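Local coordinates for DUF4442 domain-containing protein (Pseudomonas aeruginosa, PDB 1YOC) that is of unknown function but adopts a hotdog fold and, like PaaI-type thioesterases, may act on acyl thioesters, at residues Phe36-Arg40 against Pro41-Glu45; Ala16-Ser19 against Ala20-Gln24. All coordinates share one frame; numbering follows the deposited sequence.

Contact 1. Residues Phe36-Arg40 against Pro41-Glu45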
ATOM      1  N   PHE B  36       6.449  -7.322 -15.514  1.00 13.61           N
ATOM      2  CA  PHE B  36       6.357  -6.103 -16.320  1.00 14.40           C
ATOM      3  C   PHE B  36       5.924  -6.524 -17.726  1.00 16.66           C
ATOM      4  O   PHE B  36       6.422  -7.546 -18.267  1.00 15.63           O
ATOM      5  CB  PHE B  36       7.714  -5.420 -16.472  1.00 13.70           C
ATOM      6  CG  PHE B  36       8.020  -4.448 -15.378  1.00 13.85           C
ATOM      7  CD1 PHE B  36       7.709  -3.090 -15.511  1.00 15.21           C
ATOM      8  CD2 PHE B  36       8.596  -4.888 -14.194  1.00 12.23           C
ATOM      9  CE1 PHE B  36       7.979  -2.194 -14.448  1.00 14.70           C
ATOM     10  CE2 PHE B  36       8.863  -4.020 -13.164  1.00 13.38           C
ATOM     11  CZ  PHE B  36       8.554  -2.660 -13.283  1.00 14.60           C
ATOM     12  N   VAL B  37       5.013  -5.738 -18.310  1.00 16.36           N
ATOM     13  CA  VAL B  37       4.556  -5.945 -19.693  1.00 18.43           C
ATOM     14  C   VAL B  37       5.461  -5.030 -20.521  1.00 19.64           C
ATOM     15  O   VAL B  37       5.944  -5.398 -21.611  1.00 19.18           O
ATOM     16  CB  VAL B  37       3.096  -5.481 -19.907  1.00 20.32           C
ATOM     17  CG1 VAL B  37       2.720  -5.570 -21.418  1.00 22.89           C
ATOM     18  CG2 VAL B  37       2.183  -6.323 -19.086  1.00 21.31           C
ATOM     19  N   GLU B  38       5.694  -3.824 -20.015  1.00 16.94           N
ATOM     20  CA  GLU B  38       6.569  -2.895 -20.723  1.00 18.47           C
ATOM     21  C   GLU B  38       7.276  -1.952 -19.773  1.00 16.32           C
ATOM     22  O   GLU B  38       6.713  -1.539 -18.760  1.00 14.89           O
ATOM     23  CB  GLU B  38       5.793  -2.054 -21.739  1.00 21.98           C
ATOM     24  CG  GLU B  38       6.748  -1.336 -22.688  1.00 27.79           C
ATOM     25  CD  GLU B  38       6.037  -0.549 -23.804  1.00 31.90           C
ATOM     26  OE1 GLU B  38       4.846  -0.830 -24.081  1.00 32.27           O
ATOM     27  OE2 GLU B  38       6.684   0.340 -24.402  1.00 33.21           O
ATOM     28  N   LEU B  39       8.507  -1.589 -20.109  1.00 14.25           N
ATOM     29  CA  LEU B  39       9.243  -0.661 -19.263  1.00 16.22           C
ATOM     30  C   LEU B  39      10.250   0.079 -20.144  1.00 17.54           C
ATOM     31  O   LEU B  39      11.060  -0.547 -20.822  1.00 17.49           O
ATOM     32  CB  LEU B  39       9.991  -1.423 -18.158  1.00 14.92           C
ATOM     33  CG  LEU B  39      10.865  -0.556 -17.246  1.00 15.97           C
ATOM     34  CD1 LEU B  39      10.017   0.486 -16.513  1.00 16.04           C
ATOM     35  CD2 LEU B  39      11.616  -1.416 -16.230  1.00 18.90           C
ATOM     36  N   ARG B  40      10.171   1.402 -20.157  1.00 16.43           N
ATOM     37  CA  ARG B  40      11.093   2.216 -20.921  1.00 16.83           C
ATOM     38  C   ARG B  40      10.976   3.619 -20.335  1.00 16.58           C
ATOM     39  O   ARG B  40      10.103   3.887 -19.521  1.00 15.09           O
ATOM     40  CB  ARG B  40      10.696   2.225 -22.407  1.00 18.61           C
ATOM     41  CG  ARG B  40       9.309   2.820 -22.689  1.00 18.91           C
ATOM     42  CD  ARG B  40       8.924   2.641 -24.185  1.00 24.13           C
ATOM     43  NE  ARG B  40       7.470   2.734 -24.369  1.00 24.80           N
ATOM     44  CZ  ARG B  40       6.801   3.874 -24.433  1.00 26.28           C
ATOM     45  NH1 ARG B  40       7.457   5.023 -24.344  1.00 29.19           N
ATOM     46  NH2 ARG B  40       5.477   3.871 -24.565  1.00 27.19           N
ATOM     47  N   PRO B  41      11.893   4.523 -20.705  1.00 15.54           N
ATOM     48  CA  PRO B  41      11.811   5.884 -20.184  1.00 14.77           C
ATOM     49  C   PRO B  41      10.418   6.416 -20.569  1.00 14.22           C
ATOM     50  O   PRO B  41       9.977   6.241 -21.712  1.00 14.58           O
ATOM     51  CB  PRO B  41      12.948   6.607 -20.942  1.00 15.07           C
ATOM     52  CG  PRO B  41      13.961   5.474 -21.157  1.00 14.99           C
ATOM     53  CD  PRO B  41      13.046   4.353 -21.606  1.00 16.88           C
ATOM     54  N   GLY B  42       9.726   7.043 -19.621  1.00 12.73           N
ATOM     55  CA  GLY B  42       8.400   7.575 -19.902  1.00 13.74           C
ATOM     56  C   GLY B  42       7.205   6.620 -19.883  1.00 13.32           C
ATOM     57  O   GLY B  42       6.065   7.076 -20.050  1.00 13.31           O
ATOM     58  N   TYR B  43       7.414   5.318 -19.694  1.00 12.55           N
ATOM     59  CA  TYR B  43       6.252   4.397 -19.683  1.00 12.87           C
ATOM     60  C   TYR B  43       6.485   3.075 -18.948  1.00 11.86           C
ATOM     61  O   TYR B  43       7.496   2.425 -19.166  1.00 14.73           O
ATOM     62  CB  TYR B  43       5.847   4.058 -21.144  1.00 13.21           C
ATOM     63  CG  TYR B  43       4.579   3.220 -21.235  1.00 13.65           C
ATOM     64  CD1 TYR B  43       3.323   3.822 -21.135  1.00 13.51           C
ATOM     65  CD2 TYR B  43       4.639   1.814 -21.344  1.00 15.67           C
ATOM     66  CE1 TYR B  43       2.134   3.044 -21.138  1.00 13.33           C
ATOM     67  CE2 TYR B  43       3.445   1.010 -21.333  1.00 16.00           C
ATOM     68  CZ  TYR B  43       2.208   1.649 -21.228  1.00 15.54           C
ATOM     69  OH  TYR B  43       1.044   0.899 -21.197  1.00 18.01           O
ATOM     70  N   ALA B  44       5.569   2.665 -18.074  1.00 11.46           N
ATOM     71  CA  ALA B  44       5.721   1.360 -17.430  1.00 11.16           C
ATOM     72  C   ALA B  44       4.349   0.719 -17.339  1.00 11.50           C
ATOM     73  O   ALA B  44       3.320   1.393 -17.110  1.00 11.05           O
ATOM     74  CB  ALA B  44       6.329   1.487 -16.028  1.00 12.14           C
ATOM     75  N   GLU B  45       4.329  -0.584 -17.555  1.00 10.14           N
ATOM     76  CA  GLU B  45       3.092  -1.327 -17.459  1.00 12.32           C
ATOM     77  C   GLU B  45       3.391  -2.648 -16.783  1.00 11.08           C
ATOM     78  O   GLU B  45       4.280  -3.399 -17.214  1.00 11.68           O
ATOM     79  CB  GLU B  45       2.486  -1.544 -18.856  1.00 12.92           C
ATOM     80  CG  GLU B  45       1.147  -2.277 -18.849  1.00 14.60           C
ATOM     81  CD  GLU B  45       0.598  -2.467 -20.278  1.00 20.57           C
ATOM     82  OE1 GLU B  45       0.975  -1.692 -21.185  1.00 20.81           O
ATOM     83  OE2 GLU B  45      -0.218  -3.380 -20.497  1.00 23.10           O
TER
HETATM   84  O   HOH W   1       2.653  -2.114 -23.565  1.00 44.23           O
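Glu38 and Glu45 form a hydrogen-bonded antiparallel pair, Glu45 N donating a hydrogen bond to Glu38 O at 2.8 Å, while the short axes of strands 38-40 and 43-45 run 159° apart. At this pair a classic beta bulge forms: Val37 and Glu38 both face Glu45, whose O accepts from Val37 N, at 2.7 Å, and from Glu38 N. At the other end Tyr43 N to Arg40 O closes a type II turn, with Gly42 at phi 81°, and Arg40 N to Tyr43 O completes the pair. On the face bearing Glu38, Arg40, Tyr43 and Glu45, the Arg40 guanidinium lies over Tyr43 CB (Arg40 CZ to Tyr43 CB 3.4 Å), its plane 9° from parallel to the Tyr43 ring. Arg40 NE meets Glu38 OE2 at 2.5 Å in the guanidinium plane, a salt bridge that would help hold this rotation. Glu38 OE1 lies 3.6 Å from Tyr43 CE2. Glu45 OE1 accepts from Tyr43 OH at 2.6 Å, and a water donates to Glu38 OE1 and Glu45 OE1, linking two probably charged carboxylates. Opposite, beside helix 63-81, Ala44 CB touches Leu39 CD1 at 3.9 Å. This is a beta hairpin with a two-residue loop, edging the hotdog sheet within this chain.

Contact 2. Residues Ala16-Ser19 against Ala20-Gln24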
ATOM      1  N   ALA B  16       9.387 -16.728 -14.422  1.00 26.12           N
ATOM      2  CA  ALA B  16       9.859 -17.371 -13.200  1.00 26.60           C
ATOM      3  C   ALA B  16      11.198 -16.758 -12.735  1.00 26.17           C
ATOM      4  O   ALA B  16      11.456 -16.631 -11.530  1.00 26.65           O
ATOM      5  CB  ALA B  16      10.010 -18.906 -13.419  1.00 28.41           C
ATOM      6  N   GLN B  17      12.051 -16.381 -13.680  1.00 25.59           N
ATOM      7  CA  GLN B  17      13.326 -15.775 -13.296  1.00 25.14           C
ATOM      8  C   GLN B  17      13.054 -14.365 -12.753  1.00 22.60           C
ATOM      9  O   GLN B  17      13.688 -13.933 -11.799  1.00 21.67           O
ATOM     10  CB  GLN B  17      14.296 -15.683 -14.485  1.00 25.74           C
ATOM     11  CG  GLN B  17      14.739 -17.051 -15.106  1.00 30.66           C
ATOM     12  CD  GLN B  17      13.804 -17.563 -16.231  1.00 32.87           C
ATOM     13  OE1 GLN B  17      14.167 -18.472 -16.996  1.00 34.15           O
ATOM     14  NE2 GLN B  17      12.608 -16.987 -16.330  1.00 31.66           N
ATOM     15  N   PHE B  18      12.151 -13.630 -13.397  1.00 20.26           N
ATOM     16  CA  PHE B  18      11.843 -12.268 -12.916  1.00 17.97           C
ATOM     17  C   PHE B  18      11.275 -12.384 -11.508  1.00 16.47           C
ATOM     18  O   PHE B  18      11.644 -11.610 -10.609  1.00 17.05           O
ATOM     19  CB  PHE B  18      10.815 -11.589 -13.833  1.00 17.15           C
ATOM     20  CG  PHE B  18      10.386 -10.246 -13.356  1.00 16.54           C
ATOM     21  CD1 PHE B  18      11.130  -9.096 -13.693  1.00 16.48           C
ATOM     22  CD2 PHE B  18       9.298 -10.126 -12.503  1.00 18.19           C
ATOM     23  CE1 PHE B  18      10.806  -7.851 -13.185  1.00 16.48           C
ATOM     24  CE2 PHE B  18       8.942  -8.872 -11.960  1.00 16.90           C
ATOM     25  CZ  PHE B  18       9.709  -7.715 -12.303  1.00 17.05           C
ATOM     26  N   SER B  19      10.388 -13.359 -11.303  1.00 16.62           N
ATOM     27  CA  SER B  19       9.779 -13.546  -9.995  1.00 17.17           C
ATOM     28  C   SER B  19      10.809 -13.833  -8.916  1.00 17.35           C
ATOM     29  O   SER B  19      10.698 -13.317  -7.789  1.00 16.60           O
ATOM     30  CB  SER B  19       8.733 -14.666 -10.029  1.00 18.76           C
ATOM     31  OG  SER B  19       7.576 -14.270 -10.767  1.00 18.06           O
ATOM     32  N   ALA B  20      11.811 -14.639  -9.242  1.00 17.17           N
ATOM     33  CA  ALA B  20      12.843 -14.974  -8.234  1.00 17.39           C
ATOM     34  C   ALA B  20      13.749 -13.789  -7.980  1.00 16.72           C
ATOM     35  O   ALA B  20      14.217 -13.546  -6.834  1.00 16.71           O
ATOM     36  CB  ALA B  20      13.682 -16.175  -8.696  1.00 18.42           C
ATOM     37  N   MET B  21      14.013 -13.026  -9.032  1.00 16.01           N
ATOM     38  CA  MET B  21      14.873 -11.878  -8.847  1.00 16.07           C
ATOM     39  C   MET B  21      14.162 -10.853  -7.944  1.00 15.94           C
ATOM     40  O   MET B  21      14.735 -10.340  -6.970  1.00 15.14           O
ATOM     41  CB  MET B  21      15.235 -11.248 -10.209  1.00 17.01           C
ATOM     42  CG  MET B  21      16.063  -9.953 -10.139  1.00 17.73           C
ATOM     43  SD  MET B  21      15.092  -8.438  -9.679  1.00 19.75           S
ATOM     44  CE  MET B  21      13.989  -8.248 -11.198  1.00 20.00           C
ATOM     45  N   ILE B  22      12.901 -10.564  -8.220  1.00 15.07           N
ATOM     46  CA  ILE B  22      12.282  -9.520  -7.407  1.00 15.67           C
ATOM     47  C   ILE B  22      12.129  -9.969  -5.944  1.00 14.91           C
ATOM     48  O   ILE B  22      12.270  -9.173  -5.036  1.00 15.11           O
ATOM     49  CB  ILE B  22      10.964  -9.039  -8.092  1.00 18.56           C
ATOM     50  CG1 ILE B  22      10.688  -7.575  -7.708  1.00 21.63           C
ATOM     51  CG2 ILE B  22       9.867  -9.954  -7.770  1.00 18.00           C
ATOM     52  CD1 ILE B  22       9.589  -6.902  -8.513  1.00 21.60           C
ATOM     53  N   GLY B  23      11.901 -11.262  -5.731  1.00 14.64           N
ATOM     54  CA  GLY B  23      11.780 -11.801  -4.387  1.00 15.08           C
ATOM     55  C   GLY B  23      13.055 -11.581  -3.575  1.00 14.77           C
ATOM     56  O   GLY B  23      13.029 -11.364  -2.346  1.00 14.30           O
ATOM     57  N   GLN B  24      14.184 -11.598  -4.271  1.00 14.54           N
ATOM     58  CA  GLN B  24      15.459 -11.412  -3.587  1.00 15.44           C
ATOM     59  C   GLN B  24      15.899  -9.951  -3.508  1.00 15.04           C
ATOM     60  O   GLN B  24      16.396  -9.495  -2.467  1.00 15.28           O
ATOM     61  CB  GLN B  24      16.552 -12.235  -4.292  1.00 16.68           C
ATOM     62  CG  GLN B  24      17.972 -12.047  -3.658  1.00 19.41           C
ATOM     63  CD  GLN B  24      18.152 -12.885  -2.407  1.00 20.02           C
ATOM     64  OE1 GLN B  24      18.868 -12.508  -1.450  1.00 21.80           O
ATOM     65  NE2 GLN B  24      17.508 -14.032  -2.400  1.00 21.31           N
TER
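Phe18, Met21 and Ile22 meet within a single helical segment, a local i to i+3 and i to i+4 contact in helix 15-25, its centre about 16 Å from the centre of the chain. The backbone evidence is a run of four i to i+4 hydrogen bonds: Ala20 N to Ala16 O, Met21 N to Gln17 O, Ile22 N to Phe18 O and Gly23 N to Ser19 O. Among them Ile22 N to Phe18 O is the straightest, with an N-H...O angle of 166° at 2.9 Å. A chi1 of 176° sets Phe18 CG opposite the backbone N and projects the ring outward from the helix, where the next turn's side chains reach it. Two methyl ends meet its outer part obliquely: Met21 CE lies 3.8 Å from Phe18 CE1, and Ile22 CD1 lies 3.9 Å from Phe18 CZ. They differ in how they get there, since the Met21 chain bends at chi2 (-77°) and chi3, whereas Ile22 reaches out through an extended CG1 branch. The other Ile22 branch, CG2, rests 3.5 Å from Ser19 O. Ser19 OG is hydrogen-bonded to Pro15 O one turn back, giving its hydroxyl a partner within the helix. Outward from this apolar face, Met21 packs on Met6, Met7 and Tyr10 of helix 2-13, Phe18 on Met7 and on Gln35 of strand 35-40, and Ile22 on Phe29 and Pro34.

In the fold
Contact 2 comes first along the chain, and contact 1 opens after the loop that leads from helix 15-25 into strand 35-40. Their centres lie 18 Å apart, yet the two meet directly: Phe36 CD2 packs 3.6 Å from Phe18 CZ, joining the apolar side of the helix to the start of the hairpin. Both also touch Met7 of helix 2-13, which packs against Phe18 and Met21 as well as Phe36 and Leu39. Contact 1 belongs to the six-stranded antiparallel sheet that packs on helix 63-81, whereas contact 2 belongs to the N-terminal helices. Together they show how that helical region is joined to the hotdog core through shared apolar packing.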